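Local coordinates for neuraminidase (Bacteroides thetaiotaomicron, PDB 5MUL), which probably acts as a glycoside hydrolase of rhamnosidase type, built on a beta-propeller, and binds glucuronic acid in a pocket, at residues A[184-189]-A[247-252]. Residues are numbered along the deposited sequence; the frame is centred on the assembly and turned at random.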
ATOM      1  N   GLN A 184     -12.510 -11.288  -9.368  1.00 13.42           N
ATOM      2  CA  GLN A 184     -13.083 -12.078  -8.290  1.00 14.30           C
ATOM      3  C   GLN A 184     -14.112 -11.264  -7.530  1.00 14.07           C
ATOM      4  O   GLN A 184     -13.850 -10.113  -7.176  1.00 14.68           O
ATOM      5  CB  GLN A 184     -12.028 -12.558  -7.295  1.00 14.35           C
ATOM      6  CG  GLN A 184     -10.933 -13.478  -7.863  1.00 14.78           C
ATOM      7  CD  GLN A 184     -11.455 -14.828  -8.371  1.00 15.81           C
ATOM      8  OE1 GLN A 184     -12.593 -15.252  -8.062  1.00 16.72           O
ATOM      9  NE2 GLN A 184     -10.631 -15.525  -9.146  1.00 15.99           N
ATOM     10  N   ASP A 185     -15.246 -11.915  -7.268  1.00 15.27           N
ATOM     11  CA  ASP A 185     -16.293 -11.391  -6.394  1.00 16.58           C
ATOM     12  C   ASP A 185     -16.067 -11.778  -4.950  1.00 15.20           C
ATOM     13  O   ASP A 185     -16.439 -11.030  -4.051  1.00 16.32           O
ATOM     14  CB  ASP A 185     -17.678 -11.927  -6.832  1.00 17.58           C
ATOM     15  CG  ASP A 185     -18.200 -11.210  -8.050  1.00 21.84           C
ATOM     16  OD1 ASP A 185     -18.302  -9.976  -7.970  1.00 26.15           O
ATOM     17  OD2 ASP A 185     -18.480 -11.857  -9.051  1.00 28.84           O
ATOM     18  N   VAL A 186     -15.541 -12.970  -4.715  1.00 13.96           N
ATOM     19  CA  VAL A 186     -15.235 -13.421  -3.391  1.00 15.88           C
ATOM     20  C   VAL A 186     -13.893 -14.148  -3.402  1.00 15.95           C
ATOM     21  O   VAL A 186     -13.774 -15.266  -3.945  1.00 18.07           O
ATOM     22  CB  VAL A 186     -16.296 -14.345  -2.779  1.00 17.64           C
ATOM     23  CG1 VAL A 186     -15.937 -14.609  -1.316  1.00 18.60           C
ATOM     24  CG2 VAL A 186     -17.686 -13.702  -2.821  1.00 18.95           C
ATOM     25  N   LEU A 187     -12.920 -13.512  -2.797  1.00 13.86           N
ATOM     26  CA  LEU A 187     -11.554 -14.026  -2.777  1.00 13.55           C
ATOM     27  C   LEU A 187     -11.200 -14.412  -1.358  1.00 13.79           C
ATOM     28  O   LEU A 187     -10.745 -15.527  -1.114  1.00 14.47           O
ATOM     29  CB  LEU A 187     -10.596 -12.963  -3.354  1.00 13.29           C
ATOM     30  CG  LEU A 187      -9.107 -13.328  -3.388  1.00 13.53           C
ATOM     31  CD1 LEU A 187      -8.792 -14.655  -4.058  1.00 14.62           C
ATOM     32  CD2 LEU A 187      -8.333 -12.205  -4.086  1.00 13.89           C
ATOM     33  N   ILE A 188     -11.373 -13.501  -0.399  1.00 13.28           N
ATOM     34  CA  ILE A 188     -11.194 -13.775   1.024  1.00 14.28           C
ATOM     35  C   ILE A 188     -12.601 -13.793   1.651  1.00 15.14           C
ATOM     36  O   ILE A 188     -13.328 -12.820   1.537  1.00 16.38           O
ATOM     37  CB  ILE A 188     -10.324 -12.713   1.743  1.00 14.11           C
ATOM     38  CG1 ILE A 188      -8.928 -12.594   1.115  1.00 14.99           C
ATOM     39  CG2 ILE A 188     -10.159 -13.067   3.232  1.00 15.33           C
ATOM     40  CD1 ILE A 188      -8.168 -11.384   1.570  1.00 15.38           C
ATOM     41  N   ASP A 189     -12.950 -14.903   2.290  1.00 15.61           N
ATOM     42  CA  ASP A 189     -14.295 -15.093   2.855  1.00 17.65           C
ATOM     43  C   ASP A 189     -14.174 -15.285   4.374  1.00 18.14           C
ATOM     44  O   ASP A 189     -13.650 -16.280   4.845  1.00 18.15           O
ATOM     45  CB  ASP A 189     -14.940 -16.308   2.162  1.00 18.53           C
ATOM     46  CG  ASP A 189     -16.358 -16.595   2.622  1.00 22.68           C
ATOM     47  OD1 ASP A 189     -16.849 -15.882   3.511  1.00 23.64           O
ATOM     48  OD2 ASP A 189     -16.955 -17.536   2.065  1.00 25.45           O
ATOM     49  N   LYS A 247      -8.497 -23.672  -3.655  1.00 14.08           N
ATOM     50  CA  LYS A 247      -9.860 -23.664  -4.141  1.00 15.48           C
ATOM     51  C   LYS A 247     -10.580 -22.497  -3.462  1.00 15.32           C
ATOM     52  O   LYS A 247     -10.708 -22.464  -2.263  1.00 16.85           O
ATOM     53  CB  LYS A 247     -10.549 -24.993  -3.801  1.00 17.61           C
ATOM     54  CG  LYS A 247     -12.053 -25.101  -4.062  1.00 21.54           C
ATOM     55  CD  LYS A 247     -12.399 -25.283  -5.507  1.00 26.05           C
ATOM     56  CE  LYS A 247     -13.879 -25.673  -5.675  1.00 28.70           C
ATOM     57  NZ  LYS A 247     -14.195 -27.110  -5.373  1.00 32.19           N
ATOM     58  N   LEU A 248     -11.024 -21.539  -4.259  1.00 15.22           N
ATOM     59  CA  LEU A 248     -11.615 -20.319  -3.712  1.00 16.17           C
ATOM     60  C   LEU A 248     -13.018 -20.575  -3.169  1.00 16.06           C
ATOM     61  O   LEU A 248     -13.668 -21.498  -3.643  1.00 17.37           O
ATOM     62  CB  LEU A 248     -11.700 -19.269  -4.822  1.00 16.17           C
ATOM     63  CG  LEU A 248     -10.368 -18.841  -5.438  1.00 17.87           C
ATOM     64  CD1 LEU A 248     -10.626 -17.702  -6.406  1.00 19.58           C
ATOM     65  CD2 LEU A 248      -9.369 -18.431  -4.372  1.00 18.63           C
ATOM     66  N   PRO A 249     -13.495 -19.781  -2.210  1.00 16.23           N
ATOM     67  CA  PRO A 249     -12.773 -18.651  -1.610  1.00 16.45           C
ATOM     68  C   PRO A 249     -11.819 -19.076  -0.515  1.00 15.32           C
ATOM     69  O   PRO A 249     -11.815 -20.244  -0.077  1.00 15.56           O
ATOM     70  CB  PRO A 249     -13.925 -17.822  -1.032  1.00 18.39           C
ATOM     71  CG  PRO A 249     -14.886 -18.854  -0.591  1.00 18.84           C
ATOM     72  CD  PRO A 249     -14.852 -19.927  -1.636  1.00 18.04           C
ATOM     73  N   ILE A 250     -10.957 -18.154  -0.079  1.00 14.05           N
ATOM     74  CA  ILE A 250      -9.992 -18.426   0.943  1.00 14.38           C
ATOM     75  C   ILE A 250     -10.625 -18.026   2.282  1.00 15.01           C
ATOM     76  O   ILE A 250     -11.018 -16.863   2.520  1.00 15.69           O
ATOM     77  CB  ILE A 250      -8.652 -17.669   0.723  1.00 13.43           C
ATOM     78  CG1 ILE A 250      -8.124 -17.883  -0.702  1.00 13.83           C
ATOM     79  CG2 ILE A 250      -7.673 -18.101   1.796  1.00 13.73           C
ATOM     80  CD1 ILE A 250      -6.888 -17.072  -1.043  1.00 13.46           C
ATOM     81  N   THR A 251     -10.740 -19.002   3.174  1.00 16.06           N
ATOM     82  CA  THR A 251     -11.294 -18.808   4.514  1.00 15.60           C
ATOM     83  C   THR A 251     -10.222 -19.014   5.555  1.00 15.92           C
ATOM     84  O   THR A 251      -9.082 -19.348   5.253  1.00 15.89           O
ATOM     85  CB  THR A 251     -12.427 -19.827   4.789  1.00 17.50           C
ATOM     86  OG1 THR A 251     -11.817 -21.110   4.892  1.00 18.50           O
ATOM     87  CG2 THR A 251     -13.470 -19.844   3.710  1.00 18.63           C
ATOM     88  N   ALA A 252     -10.581 -18.826   6.826  1.00 16.41           N
ATOM     89  CA  ALA A 252      -9.643 -19.061   7.883  1.00 17.21           C
ATOM     90  C   ALA A 252      -9.158 -20.527   7.952  1.00 17.73           C
ATOM     91  O   ALA A 252      -8.040 -20.797   8.404  1.00 18.43           O
ATOM     92  CB  ALA A 252     -10.213 -18.630   9.229  1.00 18.25           C
TER
HETATM   93  O   HOH W   1     -13.082 -17.416   7.403  1.00 19.66           O
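Asp189 lies alongside Pro249, the two side chains pointing the same way, with the aspartate CB 3.7 Å from the proline CB and its OD2 resting near CG of the ring. Asp189 CG stands anti to the backbone N (chi1 -178°), which lays the carboxylate along the ring; OD1 accepts the backbone N-H of Glu191, so the aspartate also ties down its own loop. Val186 flanks the same proline, its CG1 3.8 Å from CB, its short branched chain lying side by side with the ring and offering a methyl to it where the surface is exposed. A cis peptide bond precedes Pro249, a geometry that proline tolerates far better than other residues. Leu248 divides its two methyls between two partners: CD2 packs against Leu187 CD1, while CD1 comes 3.5 Å from Gln184 NE2 and sits about as close to OE1. Gln184 and Leu248 cross at nearly a right angle, the bent glutamine chain (chi2 -65°) bringing its amide to the methyl as NE2 donates to the carbonyl of Gly235. In the beta-propeller, 184-189 begins the connection from strand 179-184 of one antiparallel sheet to strand 195-202 of the next; the loop joining strands 223-231 and 256-259 of that second sheet contains 247-252. A single beta bridge joins them at Ile188 and Ile250. Ile250 N donates to Leu187 O at 2.8 Å, and Ile250 O accepts Asp189 N in an almost straight bond (177° at the hydrogen). The buried Ile188 and Ile250 both meet Trp212 of strand 208-215, where branched apolar chains fit against an indole. Further on, one water donates to Asp189 O and accepts from Ala252 N, both at 2.9 Å, carrying the pairing beyond the last direct bond.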